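PDB 3MJQ: stage 0 sporulation protein A homolog from Desulfitobacterium hafniense, which may take part in regulating sporulation in response to nutritional stress, and is represented here by its PAS domain, a fold widely used for sensing and signalling. Local coordinates for residues L60-F64 against A65-E69; H43-T46 against I47-A50. The protein carries 1 engineered substitution. All coordinates share one frame; numbering follows the deposited sequence.

Interaction 1: residues L60-F64 against A65-E69; sequences LAELF and AGKKE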
loop_
_atom_site.group_PDB
_atom_site.type_symbol
_atom_site.label_atom_id
_atom_site.label_comp_id
_atom_site.label_asym_id
_atom_site.label_seq_id
_atom_site.Cartn_x
_atom_site.Cartn_y
_atom_site.Cartn_z
ATOM N N LEU A 60 1.159 -10.945 15.451
ATOM C CA LEU A 60 2.308 -10.603 14.626
ATOM C C LEU A 60 2.874 -11.876 14.033
ATOM O O LEU A 60 3.337 -11.897 12.897
ATOM C CB LEU A 60 3.383 -9.897 15.463
ATOM C CG LEU A 60 4.555 -9.331 14.656
ATOM C CD1 LEU A 60 4.019 -8.437 13.573
ATOM C CD2 LEU A 60 5.495 -8.550 15.549
ATOM N N ALA A 61 2.834 -12.943 14.818
ATOM C CA ALA A 61 3.323 -14.234 14.375
ATOM C C ALA A 61 2.498 -14.706 13.179
ATOM O O ALA A 61 3.054 -15.101 12.159
ATOM C CB ALA A 61 3.228 -15.231 15.506
ATOM N N GLU A 62 1.175 -14.660 13.305
ATOM C CA GLU A 62 0.281 -15.080 12.230
ATOM C C GLU A 62 0.472 -14.235 10.970
ATOM O O GLU A 62 0.522 -14.765 9.861
ATOM C CB GLU A 62 -1.173 -14.952 12.674
ATOM C CG GLU A 62 -1.555 -15.766 13.887
ATOM C CD GLU A 62 -2.925 -15.374 14.407
ATOM O OE1 GLU A 62 -3.714 -14.793 13.629
ATOM O OE2 GLU A 62 -3.220 -15.650 15.589
ATOM N N LEU A 63 0.561 -12.917 11.151
ATOM C CA LEU A 63 0.725 -11.990 10.033
ATOM C C LEU A 63 1.839 -12.392 9.090
ATOM O O LEU A 63 1.689 -12.274 7.874
ATOM C CB LEU A 63 0.976 -10.561 10.532
ATOM C CG LEU A 63 -0.169 -9.904 11.308
ATOM C CD1 LEU A 63 0.059 -8.396 11.371
ATOM C CD2 LEU A 63 -1.490 -10.210 10.637
ATOM N N PHE A 64 2.955 -12.853 9.649
ATOM C CA PHE A 64 4.092 -13.288 8.845
ATOM C C PHE A 64 3.790 -14.630 8.180
ATOM O O PHE A 64 4.232 -14.893 7.063
ATOM C CB PHE A 64 5.333 -13.415 9.723
ATOM C CG PHE A 64 6.071 -12.130 9.919
ATOM C CD1 PHE A 64 6.989 -11.694 8.975
ATOM C CD2 PHE A 64 5.857 -11.357 11.050
ATOM C CE1 PHE A 64 7.687 -10.505 9.155
ATOM C CE2 PHE A 64 6.549 -10.167 11.241
ATOM C CZ PHE A 64 7.465 -9.740 10.292
ATOM N N ALA A 65 3.033 -15.476 8.879
ATOM C CA ALA A 65 2.650 -16.787 8.360
ATOM C C ALA A 65 1.782 -16.614 7.120
ATOM O O ALA A 65 1.758 -17.479 6.252
ATOM C CB ALA A 65 1.885 -17.575 9.424
ATOM N N GLY A 66 1.077 -15.489 7.048
ATOM C CA GLY A 66 0.213 -15.205 5.915
ATOM C C GLY A 66 -1.238 -15.284 6.331
ATOM O O GLY A 66 -2.147 -15.046 5.539
ATOM N N LYS A 67 -1.445 -15.616 7.596
ATOM C CA LYS A 67 -2.779 -15.752 8.150
ATOM C C LYS A 67 -3.753 -14.656 7.712
ATOM O O LYS A 67 -4.805 -14.950 7.154
ATOM C CB LYS A 67 -2.697 -15.793 9.680
ATOM C CG LYS A 67 -4.009 -16.154 10.378
ATOM C CD LYS A 67 -4.413 -17.612 10.139
ATOM C CE LYS A 67 -5.739 -17.933 10.823
ATOM N NZ LYS A 67 -6.121 -19.366 10.686
ATOM N N LYS A 68 -3.409 -13.396 7.953
ATOM C CA LYS A 68 -4.313 -12.303 7.588
ATOM C C LYS A 68 -3.684 -11.263 6.663
ATOM O O LYS A 68 -2.454 -11.154 6.573
ATOM C CB LYS A 68 -4.828 -11.613 8.855
ATOM C CG LYS A 68 -5.448 -12.566 9.874
ATOM C CD LYS A 68 -5.700 -11.890 11.228
ATOM C CE LYS A 68 -6.172 -12.908 12.268
ATOM N NZ LYS A 68 -6.296 -12.360 13.650
ATOM N N GLU A 69 -4.544 -10.505 5.982
ATOM C CA GLU A 69 -4.110 -9.458 5.054
ATOM C C GLU A 69 -4.459 -8.064 5.575
ATOM O O GLU A 69 -3.984 -7.055 5.044
ATOM C CB GLU A 69 -4.757 -9.660 3.678
ATOM C CG GLU A 69 -4.532 -11.043 3.075
ATOM C CD GLU A 69 -4.886 -11.116 1.597
ATOM O OE1 GLU A 69 -6.029 -10.759 1.232
ATOM O OE2 GLU A 69 -4.019 -11.539 0.802
#
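The carboxylate of Glu62 meets the end of Lys68, whose chain crosses it obliquely: OE1 lies 3.5 Å from Lys68 NZ, a salt bridge, and close to Lys68 CE. The carbonyl O of Leu60 lies at the edge of the Phe64 ring, in its plane, while Ile15 and Leu100 of the sheet pack against the side chain. An extended chain beyond CG lets both Glu62 and Lys68 span the turn, and the Glu62 CB packs 3.5 Å from Lys67 CB, the two side chains running the same way. Here helix 53-65 of the PAS domain closes in a Schellman motif. Gly66, with a phi of 110°, is its C-prime residue; a side chain there would be jammed against the preceding carbonyl, so glycine suits the place. The motif's bonds are Lys67 N to Glu62 O at 3.1 Å, the donor above the carbonyl plane, and Gly66 N to Leu63 O, weak at 3.4 Å; Gly66 N also donates to Glu62 O at 3.0 Å, gripping that oxygen a second time. Leucine suits the buried position 63, where CD2 reaches the aliphatic Lys68 CB at 4.0 Å and the side chain rests on Leu100.

Interaction 2: residues H43-T46 against I47-A50; sequences HILT and ITSA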
loop_
_atom_site.group_PDB
_atom_site.type_symbol
_atom_site.label_atom_id
_atom_site.label_comp_id
_atom_site.label_asym_id
_atom_site.label_seq_id
_atom_site.Cartn_x
_atom_site.Cartn_y
_atom_site.Cartn_z
ATOM N N HIS A 43 9.194 -0.851 19.616
ATOM C CA HIS A 43 8.749 -2.151 19.125
ATOM C C HIS A 43 7.279 -1.942 18.742
ATOM O O HIS A 43 6.538 -1.285 19.469
ATOM C CB HIS A 43 8.879 -3.189 20.237
ATOM C CG HIS A 43 8.558 -4.588 19.811
ATOM N ND1 HIS A 43 7.273 -5.020 19.577
ATOM C CD2 HIS A 43 9.359 -5.659 19.603
ATOM C CE1 HIS A 43 7.293 -6.299 19.244
ATOM N NE2 HIS A 43 8.547 -6.710 19.254
ATOM N N ILE A 44 6.855 -2.479 17.600
ATOM C CA ILE A 44 5.473 -2.298 17.145
ATOM C C ILE A 44 4.429 -2.596 18.212
ATOM O O ILE A 44 3.447 -1.860 18.355
ATOM C CB ILE A 44 5.145 -3.155 15.887
ATOM C CG1 ILE A 44 3.792 -2.719 15.302
ATOM C CG2 ILE A 44 5.123 -4.639 16.240
ATOM C CD1 ILE A 44 3.763 -1.261 14.780
ATOM N N LEU A 45 4.644 -3.662 18.971
ATOM C CA LEU A 45 3.702 -4.048 20.017
ATOM C C LEU A 45 3.518 -2.993 21.109
ATOM O O LEU A 45 2.520 -3.004 21.823
ATOM C CB LEU A 45 4.118 -5.397 20.632
ATOM C CG LEU A 45 3.564 -6.689 20.005
ATOM C CD1 LEU A 45 3.294 -6.503 18.534
ATOM C CD2 LEU A 45 4.547 -7.824 20.220
ATOM N N THR A 46 4.470 -2.075 21.240
ATOM C CA THR A 46 4.370 -1.031 22.263
ATOM C C THR A 46 3.263 -0.054 21.892
ATOM O O THR A 46 2.667 0.606 22.754
ATOM C CB THR A 46 5.689 -0.253 22.400
ATOM O OG1 THR A 46 6.739 -1.163 22.732
ATOM C CG2 THR A 46 5.585 0.791 23.498
ATOM N N ILE A 47 3.007 0.011 20.588
ATOM C CA ILE A 47 1.996 0.881 20.005
ATOM C C ILE A 47 0.648 0.175 19.786
ATOM O O ILE A 47 -0.426 0.787 19.897
ATOM C CB ILE A 47 2.445 1.375 18.647
ATOM C CG1 ILE A 47 3.885 1.873 18.722
ATOM C CG2 ILE A 47 1.481 2.443 18.161
ATOM C CD1 ILE A 47 4.475 2.138 17.357
ATOM N N THR A 48 0.717 -1.113 19.462
ATOM C CA THR A 48 -0.469 -1.901 19.197
ATOM C C THR A 48 -1.013 -2.714 20.373
ATOM O O THR A 48 -2.233 -2.816 20.539
ATOM C CB THR A 48 -0.196 -2.866 18.054
ATOM O OG1 THR A 48 0.726 -3.873 18.496
ATOM C CG2 THR A 48 0.398 -2.117 16.877
ATOM N N SER A 49 -0.117 -3.282 21.185
ATOM C CA SER A 49 -0.533 -4.136 22.307
ATOM C C SER A 49 0.030 -3.793 23.701
ATOM O O SER A 49 0.315 -4.693 24.492
ATOM C CB SER A 49 -0.186 -5.597 21.976
ATOM O OG SER A 49 -0.380 -5.899 20.598
ATOM N N ALA A 50 0.157 -2.506 24.004
ATOM C CA ALA A 50 0.698 -2.045 25.286
ATOM C C ALA A 50 0.387 -2.911 26.521
ATOM O O ALA A 50 1.270 -3.195 27.338
ATOM C CB ALA A 50 0.252 -0.613 25.533
#
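With CG1 of Ile44 anti to the backbone N (chi1 -169°) and CG2 of Thr48 anti to its own carbonyl carbon, the two branches meet one helical turn apart, CG1 to CG2 at 3.8 Å. The same rotation of Thr48 sets OG1 between its backbone N and carbonyl carbon, 3.3 Å from Leu45 CA and 3.1 Å from Ser49 OG, a hydroxyl pair in which either may donate. CD1 of the buried Ile47 lies 4.3 Å from Ile44 CD1, an apolar contact. Helix 44-48 of the PAS domain, barely more than one turn long, packs through Leu45 on Met53 and Glu57 of helix 53-65; Ile44 and Ile47 bond by backbone to Gly19 and Glu76. At the start His43 is the N-cap: its ND1 accepts from Leu45 N at 3.0 Å, the donor lying in the ring plane. At the other end Ser49 N donates to Leu45 O at 2.7 Å. Ile44 O serves two donors, Thr48 N in the carbonyl plane at 3.0 Å and Ile47 N above it. Because ND1 accepts a hydrogen bond from Leu45 N, the ring is probably neutral, protonated at NE2, and the bond would disfavour imidazolium.

Overall arrangement
Both contacts are local and belong to one PAS domain, in which helices pack on a five-stranded antiparallel sheet. Interaction 2 comes first along the chain, making up the short helix 44-48 and its ends; helix 53-65 follows, and interaction 1 ends it just before strand 70-76, with Glu69 already bonded through its backbone to Ile89. Their centres are about 16 Å apart, yet they touch through Leu60, whose CD2 lies 4.0 Å from Ile44 CG2 and 4.2 Å from Leu45 CD1. Leu60 also packs on Ile15, so the two successive helices and the sheet share an apolar junction. Interaction 1 is at the surface, whereas interaction 2 is partly buried nearer the middle of the chain.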